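Local atomic coordinates of beta-agarase B (Zobellia galactanivorans, PDB entry 4ATF), a protein that cleaves the beta-1,4-galactosidic linkages of agarose at random with retention of anomeric configuration, giving mainly the tetramer. Residues K15-P20 and V296-I301; D57-A62 and T69-D74; L142-A147 and K162-S167; P175-Q180 and K232-T237. The protein carries 1 engineered substitution. All coordinates share one frame; numbering follows the deposited sequence. Where two conformers were deposited one is given.

Contact 1 of 4, residues K15-P20 and V296-I301; sequences KDIPVP and VDWIRI. With NA (sodium ion), chain I.
On strand 293-306 of the concanavalin-like beta sandwich found in family GH16, Arg300 reaches across to the N-terminal loop and grips the main-chain carbonyls of Ile17 and Pro18. The guanidinium does this with both of its terminal nitrogens. Arg300 NH1 donates to Ile17 O over 2.7 Å, the oxygen lying close to the guanidinium plane. Arg300 NH2 serves the next carbonyl, Pro18 O, at 3.2 Å; here too the acceptor is in the guanidinium plane, but the nitrogen stands above the carbonyl plane, 60° out of it. A weak bond of 3.3 Å from Arg300 NH2 back to Ile17 O makes that oxygen a shared acceptor. CG of Arg300 lies between the backbone nitrogen and the carbonyl carbon (chi1 68°), and from there the chain is extended to NE, which bonds to Glu114 on strand 111-118.

Ile17 adds the apolar half. Its CB lies over one face of the guanidinium, with Ile17 CG2 3.6 Å from Arg300 NH2, while Ile17 CD1 comes obliquely to within 3.7 Å of Trp298 CZ2. The loop is thus tied to the strand by a charged group with aliphatic carbon over one of its faces.

Earlier in the strand, Asp297 binds the sodium ion twice, through its carbonyl O at 2.3 Å and its OD1 at 2.4 Å. A water, Asn37, Glu39 and Gly81 complete the site. Asp297 and Trp298 both face Arg116, the pairing that defines a classic beta bulge.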
# COMPACT_ATOMS: atom_id res chain seq x y z
N LYS A 15 -6.87 3.97 19.54
CA LYS A 15 -5.87 3.11 20.21
C LYS A 15 -6.54 1.91 20.91
O LYS A 15 -5.91 0.85 21.06
CB LYS A 15 -5.02 3.89 21.26
CG LYS A 15 -4.15 5.01 20.71
CD LYS A 15 -3.26 5.58 21.79
CE LYS A 15 -2.93 7.02 21.46
NZ LYS A 15 -1.81 7.57 22.27
N ASP A 16 -7.79 2.06 21.30
CA ASP A 16 -8.53 1.06 22.04
C ASP A 16 -9.27 0.02 21.16
O ASP A 16 -9.78 -0.94 21.68
CB ASP A 16 -9.62 1.75 22.87
CG ASP A 16 -9.06 2.68 23.95
OD1 ASP A 16 -7.84 2.50 24.29
OD2 ASP A 16 -9.86 3.56 24.45
N ILE A 17 -9.41 0.25 19.85
CA ILE A 17 -10.17 -0.68 19.03
C ILE A 17 -9.45 -2.02 19.16
O ILE A 17 -8.23 -2.08 19.00
CB ILE A 17 -10.22 -0.22 17.53
CG1 ILE A 17 -11.00 1.09 17.39
CG2 ILE A 17 -10.92 -1.30 16.68
CD1 ILE A 17 -10.87 1.77 16.04
N PRO A 18 -10.18 -3.13 19.42
CA PRO A 18 -9.42 -4.37 19.54
C PRO A 18 -8.56 -4.69 18.30
O PRO A 18 -8.97 -4.43 17.15
CB PRO A 18 -10.51 -5.45 19.61
CG PRO A 18 -11.73 -4.73 20.18
CD PRO A 18 -11.63 -3.29 19.69
N VAL A 19 -7.40 -5.27 18.55
CA VAL A 19 -6.57 -5.81 17.50
C VAL A 19 -7.13 -7.19 17.13
O VAL A 19 -7.32 -8.04 18.03
CB VAL A 19 -5.07 -5.87 17.93
CG1 VAL A 19 -4.26 -6.69 16.91
CG2 VAL A 19 -4.48 -4.43 17.98
N PRO A 20 -7.43 -7.43 15.81
CA PRO A 20 -8.08 -8.69 15.44
C PRO A 20 -7.14 -9.90 15.39
O PRO A 20 -7.60 -11.08 15.49
CB PRO A 20 -8.68 -8.37 14.05
CG PRO A 20 -7.73 -7.37 13.43
CD PRO A 20 -7.33 -6.49 14.64
N VAL A 296 -6.37 9.20 4.66
CA VAL A 296 -6.03 8.19 5.67
C VAL A 296 -6.33 8.83 7.01
O VAL A 296 -5.74 9.84 7.36
CB VAL A 296 -4.53 7.73 5.60
CG1 VAL A 296 -4.17 6.79 6.77
CG2 VAL A 296 -4.29 7.01 4.29
N ASP A 297 -7.31 8.29 7.75
CA ASP A 297 -7.67 8.83 9.07
C ASP A 297 -6.56 8.49 10.09
O ASP A 297 -6.16 9.35 10.89
CB ASP A 297 -9.04 8.22 9.49
CG ASP A 297 -9.58 8.79 10.80
OD1 ASP A 297 -9.04 9.80 11.30
OD2 ASP A 297 -10.56 8.22 11.35
N TRP A 298 -6.05 7.26 10.05
CA TRP A 298 -4.94 6.87 10.96
C TRP A 298 -4.26 5.60 10.52
O TRP A 298 -4.78 4.84 9.68
CB TRP A 298 -5.40 6.76 12.45
CG TRP A 298 -6.76 6.02 12.75
CD1 TRP A 298 -7.99 6.58 13.16
CD2 TRP A 298 -6.96 4.59 12.74
NE1 TRP A 298 -8.92 5.54 13.40
CE2 TRP A 298 -8.32 4.33 13.15
CE3 TRP A 298 -6.13 3.50 12.42
CZ2 TRP A 298 -8.85 3.02 13.25
CZ3 TRP A 298 -6.66 2.19 12.49
CH2 TRP A 298 -8.01 1.97 12.91
N ILE A 299 -3.08 5.37 11.08
CA ILE A 299 -2.35 4.16 10.88
C ILE A 299 -1.78 3.77 12.25
O ILE A 299 -1.13 4.60 12.93
CB ILE A 299 -1.28 4.27 9.75
CG1 ILE A 299 -0.60 2.86 9.52
CG2 ILE A 299 -0.28 5.39 10.05
CD1 ILE A 299 0.20 2.82 8.20
N ARG A 300 -2.12 2.55 12.69
CA ARG A 300 -1.76 2.14 14.04
C ARG A 300 -0.93 0.86 13.91
O ARG A 300 -1.16 0.03 13.00
CB ARG A 300 -3.03 1.97 14.91
CG ARG A 300 -3.97 0.77 14.51
CD ARG A 300 -5.30 0.97 15.32
NE ARG A 300 -6.19 -0.19 15.08
CZ ARG A 300 -6.70 -0.96 16.06
NH1 ARG A 300 -6.52 -0.68 17.37
NH2 ARG A 300 -7.49 -2.00 15.74
N ILE A 301 0.04 0.74 14.79
CA ILE A 301 1.08 -0.27 14.72
C ILE A 301 1.24 -0.88 16.14
O ILE A 301 1.37 -0.14 17.12
CB ILE A 301 2.44 0.37 14.32
CG1 ILE A 301 2.35 0.96 12.88
CG2 ILE A 301 3.55 -0.66 14.49
CD1 ILE A 301 3.15 2.32 12.65
NA NA I . -7.21 11.12 12.01
O HOH W 1 -8.30 10.94 14.14

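Contact 2 of 4, residues D57-A62 and T69-D74; sequences DFYHNA and TEWKRD. With AAL (3,6-anhydro-alpha-L-galactopyranose), chain E; GAL (beta-D-galactopyranose), chain B; AAL (3,6-anhydro-alpha-L-galactopyranose), chain C.
Asp57 and Arg73 form a salt bridge that ties the loop after strand 55-56 to segment 69-74, beside the substrate cleft of the GH16 beta sandwich. Arg73 NH1 reaches Asp57 OD1 at 2.8 Å, within the guanidinium plane, and meets the oxygen almost head-on; the carboxylate itself is turned 51° from that plane. Phe58 CB lies over one face of the same guanidinium, and the Phe58 ring presents its edge to Trp71 O, CE1 being 3.3 Å away. Tyr59 continues the series: Trp71 CZ3 sits over one face of its ring, 3.4 Å from Tyr59 CG, with the two ring planes 31° apart.

Behind this first shell, Lys47 pairs with Asp57 OD2, Asp56 also bonds Arg73 NH1, and Trp71 NE1 is held by the carbonyl of Thr261. An alanine in place of Asp57 would probably leave Lys47 without this partner and the Arg73 guanidinium less firmly fixed over Phe58.

The loop so placed delivers two donors to one hydroxyl of the bound galactose. Tyr59 OH donates to O2 of that sugar at 2.8 Å, and Asn61 ND2 approaches the same O2 at 3.2 Å with a nearly straight N-H...O angle of 167°.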
# COMPACT_ATOMS: atom_id res chain seq x y z
N ASP A 57 8.16 13.32 3.18
CA ASP A 57 7.06 13.44 2.19
C ASP A 57 7.54 13.08 0.78
O ASP A 57 7.17 13.72 -0.23
CB ASP A 57 6.33 14.81 2.23
CG ASP A 57 7.30 16.05 2.12
OD1 ASP A 57 8.57 15.87 2.13
OD2 ASP A 57 6.76 17.21 2.02
N PHE A 58 8.30 11.97 0.70
CA PHE A 58 8.68 11.43 -0.62
C PHE A 58 8.80 9.93 -0.53
O PHE A 58 8.69 9.36 0.57
CB PHE A 58 10.00 12.07 -1.15
CG PHE A 58 10.08 12.03 -2.69
CD1 PHE A 58 9.28 12.86 -3.46
CD2 PHE A 58 10.92 11.12 -3.35
CE1 PHE A 58 9.28 12.85 -4.89
CE2 PHE A 58 10.94 11.07 -4.79
CZ PHE A 58 10.10 11.94 -5.55
N TYR A 59 9.01 9.30 -1.68
CA TYR A 59 9.44 7.88 -1.74
C TYR A 59 10.83 7.70 -1.10
O TYR A 59 11.47 8.67 -0.78
CB TYR A 59 9.41 7.45 -3.20
CG TYR A 59 9.79 6.00 -3.46
CD1 TYR A 59 8.91 4.93 -3.08
CD2 TYR A 59 10.94 5.69 -4.21
CE1 TYR A 59 9.24 3.55 -3.41
CE2 TYR A 59 11.28 4.31 -4.51
CZ TYR A 59 10.43 3.28 -4.11
OH TYR A 59 10.78 1.96 -4.41
N HIS A 60 11.27 6.46 -0.86
CA HIS A 60 12.47 6.31 -0.02
C HIS A 60 13.79 6.47 -0.80
O HIS A 60 14.83 6.34 -0.22
CB HIS A 60 12.42 5.08 0.89
CG HIS A 60 12.60 3.75 0.20
ND1 HIS A 60 12.66 2.56 0.91
CD2 HIS A 60 12.71 3.41 -1.11
CE1 HIS A 60 12.82 1.55 0.06
NE2 HIS A 60 12.84 2.04 -1.17
N ASN A 61 13.72 6.77 -2.10
CA ASN A 61 14.89 7.21 -2.84
C ASN A 61 14.37 8.15 -3.89
O ASN A 61 13.19 8.46 -3.88
CB ASN A 61 15.67 6.02 -3.47
CG ASN A 61 14.81 5.17 -4.41
OD1 ASN A 61 14.16 5.68 -5.32
ND2 ASN A 61 14.82 3.83 -4.20
N ALA A 62 15.22 8.60 -4.81
CA ALA A 62 14.81 9.66 -5.76
C ALA A 62 13.90 9.20 -6.86
O ALA A 62 13.38 10.04 -7.61
CB ALA A 62 16.06 10.36 -6.39
N THR A 69 3.21 8.11 -13.21
CA THR A 69 3.40 8.76 -11.86
C THR A 69 4.62 9.70 -11.82
O THR A 69 5.72 9.34 -12.30
CB THR A 69 3.60 7.74 -10.73
OG1 THR A 69 2.56 6.74 -10.80
CG2 THR A 69 3.54 8.45 -9.40
N GLU A 70 4.44 10.93 -11.27
CA GLU A 70 5.64 11.72 -10.94
C GLU A 70 5.41 12.26 -9.53
O GLU A 70 4.65 13.24 -9.34
CB GLU A 70 5.86 12.84 -11.98
CG GLU A 70 7.06 13.74 -11.53
CD GLU A 70 7.36 14.86 -12.54
OE1 GLU A 70 8.06 14.55 -13.55
OE2 GLU A 70 6.92 16.03 -12.33
N TRP A 71 5.94 11.56 -8.52
CA TRP A 71 5.66 11.96 -7.15
C TRP A 71 6.21 13.35 -6.86
O TRP A 71 7.28 13.72 -7.35
CB TRP A 71 6.24 10.98 -6.14
CG TRP A 71 5.46 9.65 -6.12
CD1 TRP A 71 4.08 9.47 -6.08
CD2 TRP A 71 6.03 8.35 -6.08
NE1 TRP A 71 3.77 8.12 -6.03
CE2 TRP A 71 4.95 7.41 -6.06
CE3 TRP A 71 7.36 7.87 -6.08
CZ2 TRP A 71 5.18 5.99 -6.01
CZ3 TRP A 71 7.56 6.46 -6.03
CH2 TRP A 71 6.48 5.56 -6.02
N LYS A 72 5.52 14.07 -5.97
CA LYS A 72 5.91 15.44 -5.52
C LYS A 72 5.70 15.59 -4.03
O LYS A 72 4.68 15.10 -3.47
CB LYS A 72 5.04 16.48 -6.28
CG LYS A 72 5.42 16.63 -7.77
CD LYS A 72 6.83 17.34 -7.94
CE LYS A 72 7.11 17.54 -9.41
NZ LYS A 72 8.43 18.16 -9.70
N ARG A 73 6.65 16.25 -3.36
CA ARG A 73 6.53 16.55 -1.92
C ARG A 73 5.26 17.34 -1.63
O ARG A 73 4.61 17.09 -0.65
CB ARG A 73 7.75 17.32 -1.38
CG ARG A 73 8.99 16.42 -1.33
CD ARG A 73 10.21 17.16 -0.86
NE ARG A 73 11.43 16.33 -0.95
CZ ARG A 73 11.75 15.36 -0.10
NH1 ARG A 73 10.96 15.07 0.92
NH2 ARG A 73 12.90 14.69 -0.29
N ASP A 74 4.90 18.27 -2.51
CA ASP A 74 3.77 19.13 -2.27
C ASP A 74 2.39 18.59 -2.78
O ASP A 74 1.41 19.36 -2.88
CB ASP A 74 4.09 20.53 -2.84
CG ASP A 74 4.10 20.56 -4.38
OD1 ASP A 74 3.94 19.53 -5.06
OD2 ASP A 74 4.27 21.68 -4.91
C1 AAL E . 16.02 3.43 -7.55
C2 AAL E . 17.28 3.32 -6.62
C3 AAL E . 18.16 4.55 -6.86
C4 AAL E . 18.53 4.67 -8.30
C5 AAL E . 17.22 5.05 -8.94
C6 AAL E . 16.93 6.25 -8.02
O2 AAL E . 18.06 2.16 -6.91
O3 AAL E . 17.35 5.74 -6.71
O4 AAL E . 19.59 5.50 -8.66
O5 AAL E . 16.30 3.94 -8.92
C1 GAL B . 11.89 0.87 -7.72
C2 GAL B . 13.28 1.16 -7.12
C3 GAL B . 14.05 2.17 -8.00
C4 GAL B . 14.06 1.72 -9.48
C5 GAL B . 12.63 1.38 -9.95
C6 GAL B . 12.78 0.97 -11.40
O2 GAL B . 13.21 1.60 -5.75
O3 GAL B . 15.39 2.18 -7.55
O4 GAL B . 14.74 0.48 -9.54
O5 GAL B . 12.03 0.37 -9.08
O6 GAL B . 11.45 0.87 -11.76
C1 AAL C . 7.46 -1.96 -6.75
C2 AAL C . 8.24 -2.09 -8.10
C3 AAL C . 9.75 -1.82 -7.81
C4 AAL C . 10.08 -0.55 -7.11
C5 AAL C . 9.36 -0.74 -5.79
C6 AAL C . 9.95 -2.13 -5.41
O2 AAL C . 7.74 -1.12 -9.02
O3 AAL C . 10.19 -2.73 -6.73
O4 AAL C . 11.41 -0.19 -6.91
O5 AAL C . 7.91 -0.82 -5.91

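Contact 3 of 4, residues L142-A147 and K162-S167; sequences LDAYGA and KKVHIS. Engineered in segment 142-147: Asp143 (natural residue Glu).
The imidazole of His165 and the carboxylate of Asp143 meet at the ring edge, while Trp187 stacks on the imidazole. His165 ND1 donates to Asp143 OD2 at 2.9 Å, the oxygen lying in the ring plane and using its anti lone pair, the one away from OD1. The carboxylate is turned 66° from the ring, and the two side chains run side by side, pointing the same way. Both have CG anti to the backbone nitrogen (chi1 167° for Asp143), which places both CG atoms alike on their backbones, consistent with the side-by-side course. Asp143 is an engineered residue standing where the natural enzyme has the glutamate assigned, by similarity, as proton donor, and both residues line the glycan pocket.

The backbones reinforce the pair. His165 N binds Asp143 O at 2.8 Å, nearly along the C=O axis. Two residues along from the pair on each strand, a water bridges Tyr145 N, at 2.9 Å, to Lys163 O, at 2.8 Å, replacing a direct strand-to-strand bond. Ala144 CB packs against Val164 CG1 at 3.8 Å, in one of two modelled conformers of the valine. An alanine in place of His165 would probably leave Asp143 OD2 without its ring N-H and Trp187 without its stacking partner.

Strand 137-145 is thus held between two antiparallel neighbours: Leu142 and Ala144 make backbone bonds to strand 125-132, while strand 164-172 takes the other flank and carries on through backbone bonds of Val164 to Phe188, in strand 187-188, and of Ile166 to Ser186 just before it. Helix 158-161 ends just before Lys162.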
# COMPACT_ATOMS: atom_id res chain seq x y z
N LEU A 142 -2.85 -2.22 1.72
CA LEU A 142 -4.04 -1.79 0.92
C LEU A 142 -3.49 -1.52 -0.51
O LEU A 142 -2.49 -0.79 -0.67
CB LEU A 142 -4.62 -0.48 1.44
CG LEU A 142 -5.72 0.23 0.60
CD1 LEU A 142 -6.95 -0.67 0.35
CD2 LEU A 142 -6.18 1.60 1.32
N ASP A 143 -4.14 -2.06 -1.52
CA ASP A 143 -3.76 -1.72 -2.89
C ASP A 143 -5.07 -1.84 -3.67
O ASP A 143 -5.62 -2.97 -3.86
CB ASP A 143 -2.65 -2.67 -3.43
CG ASP A 143 -2.44 -2.55 -4.99
OD1 ASP A 143 -2.48 -1.49 -5.62
OD2 ASP A 143 -2.18 -3.55 -5.62
N ALA A 144 -5.67 -0.70 -4.01
CA ALA A 144 -7.05 -0.71 -4.58
C ALA A 144 -7.21 0.36 -5.62
O ALA A 144 -6.65 1.45 -5.46
CB ALA A 144 -8.14 -0.50 -3.41
N TYR A 145 -8.01 0.07 -6.65
CA TYR A 145 -8.32 0.96 -7.78
C TYR A 145 -9.81 1.24 -7.61
O TYR A 145 -10.65 0.45 -8.05
CB TYR A 145 -8.00 0.23 -9.13
CG TYR A 145 -6.58 -0.30 -9.13
CD1 TYR A 145 -6.30 -1.57 -8.61
CD2 TYR A 145 -5.48 0.48 -9.57
CE1 TYR A 145 -5.00 -2.07 -8.55
CE2 TYR A 145 -4.13 -0.06 -9.53
CZ TYR A 145 -3.93 -1.32 -9.02
OH TYR A 145 -2.64 -1.89 -8.92
N GLY A 146 -10.17 2.34 -6.96
CA GLY A 146 -11.56 2.50 -6.51
C GLY A 146 -12.66 3.01 -7.45
O GLY A 146 -13.83 2.98 -7.06
N ALA A 147 -12.32 3.52 -8.64
CA ALA A 147 -13.31 4.28 -9.46
C ALA A 147 -14.60 3.49 -9.75
O ALA A 147 -14.53 2.28 -10.09
CB ALA A 147 -12.71 4.73 -10.82
N LYS A 162 -14.93 -2.94 -6.56
CA LYS A 162 -15.38 -3.89 -5.53
C LYS A 162 -14.23 -4.79 -5.05
O LYS A 162 -14.46 -5.71 -4.30
CB LYS A 162 -16.57 -4.69 -6.01
CG LYS A 162 -17.84 -3.77 -6.25
CD LYS A 162 -19.01 -4.58 -6.83
CE LYS A 162 -20.22 -3.69 -6.83
NZ LYS A 162 -21.31 -4.23 -7.65
N LYS A 163 -12.99 -4.55 -5.47
CA LYS A 163 -11.83 -5.47 -5.12
C LYS A 163 -10.72 -4.74 -4.38
O LYS A 163 -10.43 -3.58 -4.68
CB LYS A 163 -11.18 -6.12 -6.38
CG LYS A 163 -12.09 -7.15 -7.13
CD LYS A 163 -11.33 -7.78 -8.29
CE LYS A 163 -12.18 -8.85 -8.98
NZ LYS A 163 -13.57 -8.38 -9.37
N VAL A 164 -10.14 -5.38 -3.36
CA VAL A 164 -8.86 -4.86 -2.86
C VAL A 164 -7.80 -5.93 -3.03
O VAL A 164 -8.07 -7.11 -2.77
CB VAL A 164 -8.91 -4.35 -1.41
CG1 VAL A 164 -9.83 -3.17 -1.28
CG2 VAL A 164 -9.23 -5.47 -0.41
N HIS A 165 -6.61 -5.53 -3.50
CA HIS A 165 -5.55 -6.45 -3.82
C HIS A 165 -4.71 -6.63 -2.57
O HIS A 165 -4.20 -5.67 -2.05
CB HIS A 165 -4.71 -5.87 -4.91
CG HIS A 165 -3.69 -6.82 -5.43
ND1 HIS A 165 -2.42 -6.42 -5.75
CD2 HIS A 165 -3.74 -8.16 -5.64
CE1 HIS A 165 -1.73 -7.48 -6.16
NE2 HIS A 165 -2.51 -8.54 -6.12
N ILE A 166 -4.63 -7.83 -2.04
CA ILE A 166 -3.88 -8.07 -0.81
C ILE A 166 -2.76 -9.03 -1.11
O ILE A 166 -3.00 -10.20 -1.23
CB ILE A 166 -4.81 -8.57 0.39
CG1 ILE A 166 -5.91 -9.53 -0.12
CG2 ILE A 166 -5.49 -7.33 1.06
CD1 ILE A 166 -6.74 -10.18 1.02
N SER A 167 -1.54 -8.54 -1.12
CA SER A 167 -0.46 -9.36 -1.68
C SER A 167 0.89 -9.01 -1.03
O SER A 167 0.94 -8.24 -0.04
CB SER A 167 -0.44 -9.12 -3.21
OG SER A 167 0.28 -10.16 -3.88
O HOH W 2 -5.44 -4.26 -0.48
O HOH W 3 -9.18 -2.61 -7.01

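Contact 4 of 4, residues P175-Q180 and K232-T237; sequences PFQDYQ and KHFTNT
Phe234 packs against Gln177 and Tyr179 in a surface contact where a type I beta turn, His233 to Asn236, leans on strand 177-179 of the GH16 beta sandwich. No hydrogen bond crosses between the two segments, so the join is van der Waals contact, the ring meeting side-chain carbon, an amide and the strand's main chain. In the strand, Gln177 and Tyr179 start their side chains toward the turn; that of Asp178, between them, sets off away from it, and its OD1 bonds His169; both residues bind substrate. One strand therefore serves the loop on one side and the agarose site on the other.

The turn offers Phe234 at its second position, closed by Asn236 N bonding to His233 O at 3.2 Å. The Phe234 ring reaches the strand with its CE2 and CZ atoms: CE2 is 4.0 Å from Tyr179 CB, and Asp178 N sits at the ring edge, close to the plane. Ile172, on the neighbouring strand 164-172, touches the same ring.

Lys232 adds a looser brush, CE passing obliquely near Tyr179 CD1 at 4.3 Å, while Tyr179 OH is bonded to the carbonyl of Ile228. Toward the exposed end, the amide of Gln177 is tilted 57° to the phenyl plane, and Gln177 NE2 rests 3.7 Å from Phe234 CZ.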
# COMPACT_ATOMS: atom_id res chain seq x y z
N PRO A 175 19.33 -8.81 -13.00
CA PRO A 175 18.19 -8.23 -13.74
C PRO A 175 16.85 -8.34 -13.02
O PRO A 175 16.62 -9.30 -12.28
CB PRO A 175 18.11 -9.05 -15.03
CG PRO A 175 18.74 -10.35 -14.70
CD PRO A 175 19.87 -10.01 -13.69
N PHE A 176 15.98 -7.36 -13.27
CA PHE A 176 14.79 -7.19 -12.47
C PHE A 176 13.80 -8.34 -12.67
O PHE A 176 13.40 -8.62 -13.80
CB PHE A 176 14.09 -5.91 -12.88
CG PHE A 176 12.84 -5.69 -12.14
CD1 PHE A 176 12.90 -5.22 -10.80
CD2 PHE A 176 11.59 -5.99 -12.73
CE1 PHE A 176 11.73 -5.00 -10.08
CE2 PHE A 176 10.39 -5.80 -12.01
CZ PHE A 176 10.44 -5.31 -10.69
N GLN A 177 13.33 -8.95 -11.57
CA GLN A 177 12.32 -9.98 -11.65
C GLN A 177 11.42 -9.81 -10.44
O GLN A 177 11.92 -9.45 -9.37
CB GLN A 177 12.98 -11.37 -11.57
CG GLN A 177 13.77 -11.86 -12.80
CD GLN A 177 14.02 -13.35 -12.68
OE1 GLN A 177 15.05 -13.77 -12.19
NE2 GLN A 177 13.02 -14.17 -13.07
N ASP A 178 10.13 -10.14 -10.59
CA ASP A 178 9.13 -9.83 -9.56
C ASP A 178 8.28 -11.06 -9.37
O ASP A 178 7.68 -11.54 -10.35
CB ASP A 178 8.31 -8.65 -10.10
CG ASP A 178 7.13 -8.29 -9.25
OD1 ASP A 178 6.91 -8.87 -8.15
OD2 ASP A 178 6.40 -7.40 -9.70
N TYR A 179 8.21 -11.59 -8.13
CA TYR A 179 7.20 -12.61 -7.80
C TYR A 179 6.12 -12.07 -6.84
O TYR A 179 6.45 -11.42 -5.83
CB TYR A 179 7.90 -13.79 -7.08
CG TYR A 179 6.84 -14.72 -6.46
CD1 TYR A 179 6.15 -15.68 -7.26
CD2 TYR A 179 6.47 -14.57 -5.07
CE1 TYR A 179 5.12 -16.52 -6.70
CE2 TYR A 179 5.46 -15.40 -4.49
CZ TYR A 179 4.81 -16.38 -5.30
OH TYR A 179 3.83 -17.16 -4.70
N GLN A 180 4.83 -12.36 -7.10
CA GLN A 180 3.79 -12.21 -6.07
C GLN A 180 2.82 -13.41 -6.26
O GLN A 180 2.75 -13.99 -7.38
CB GLN A 180 3.01 -10.86 -6.21
CG GLN A 180 2.28 -10.72 -7.58
CD GLN A 180 1.26 -9.57 -7.62
OE1 GLN A 180 1.03 -8.96 -8.69
NE2 GLN A 180 0.63 -9.29 -6.49
N LYS A 232 10.01 -19.47 -5.92
CA LYS A 232 11.10 -19.37 -6.91
C LYS A 232 12.46 -19.12 -6.25
O LYS A 232 13.43 -18.85 -6.96
CB LYS A 232 10.79 -18.23 -7.90
CG LYS A 232 9.55 -18.41 -8.68
CD LYS A 232 9.40 -17.28 -9.79
CE LYS A 232 8.20 -17.42 -10.60
NZ LYS A 232 8.18 -16.48 -11.80
N HIS A 233 12.52 -19.13 -4.92
CA HIS A 233 13.77 -18.94 -4.14
C HIS A 233 14.42 -17.57 -4.50
O HIS A 233 15.66 -17.45 -4.56
CB HIS A 233 14.80 -20.09 -4.33
CG HIS A 233 14.34 -21.45 -3.86
ND1 HIS A 233 15.18 -22.32 -3.21
CD2 HIS A 233 13.14 -22.08 -3.97
CE1 HIS A 233 14.54 -23.45 -2.97
NE2 HIS A 233 13.30 -23.33 -3.41
N PHE A 234 13.60 -16.53 -4.70
CA PHE A 234 14.21 -15.18 -4.95
C PHE A 234 14.86 -14.67 -3.67
O PHE A 234 15.69 -13.75 -3.72
CB PHE A 234 13.17 -14.15 -5.36
CG PHE A 234 12.74 -14.24 -6.78
CD1 PHE A 234 13.21 -15.31 -7.64
CD2 PHE A 234 11.89 -13.27 -7.31
CE1 PHE A 234 12.78 -15.37 -9.01
CE2 PHE A 234 11.48 -13.33 -8.72
CZ PHE A 234 11.89 -14.36 -9.52
N THR A 235 14.48 -15.25 -2.54
CA THR A 235 15.10 -14.84 -1.28
C THR A 235 16.32 -15.66 -0.84
O THR A 235 16.76 -15.50 0.31
CB THR A 235 14.06 -14.71 -0.11
OG1 THR A 235 13.61 -16.00 0.34
CG2 THR A 235 12.86 -13.76 -0.52
N ASN A 236 16.85 -16.54 -1.70
CA ASN A 236 18.07 -17.28 -1.34
C ASN A 236 19.17 -16.22 -0.97
O ASN A 236 19.31 -15.19 -1.71
CB ASN A 236 18.65 -18.06 -2.55
CG ASN A 236 18.10 -19.48 -2.68
OD1 ASN A 236 17.45 -19.99 -1.77
ND2 ASN A 236 18.43 -20.15 -3.78
N THR A 237 19.95 -16.46 0.08
CA THR A 237 21.09 -15.59 0.35
C THR A 237 22.24 -15.87 -0.69
O THR A 237 23.00 -14.98 -1.02
CB THR A 237 21.62 -15.75 1.80
OG1 THR A 237 21.99 -17.09 2.00
CG2 THR A 237 20.56 -15.47 2.88

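How the contacts relate
Followed from the N terminus, the chain first enters contact 1, where residues 15-20 wait for 296-301 almost at the other end; this one closure encloses the remaining three. Within it the others come in series, none crossing another. Contact 2 closes a short loop beside strand 69-71, contact 3 pairs strand 137-145 with strand 164-172, and contact 4 brings the loop at 232-237 back onto strand 177-179. Contacts 3 and 4 adjoin, since strands 164-172 and 177-179 are antiparallel neighbours and Gln180, just past the second, lies beside His165. Contacts 1 and 4 lie on opposite sides of the chain's centre, about 32 Å apart between centres, while contacts 2, 3 and 4 all hold substrate-site residues.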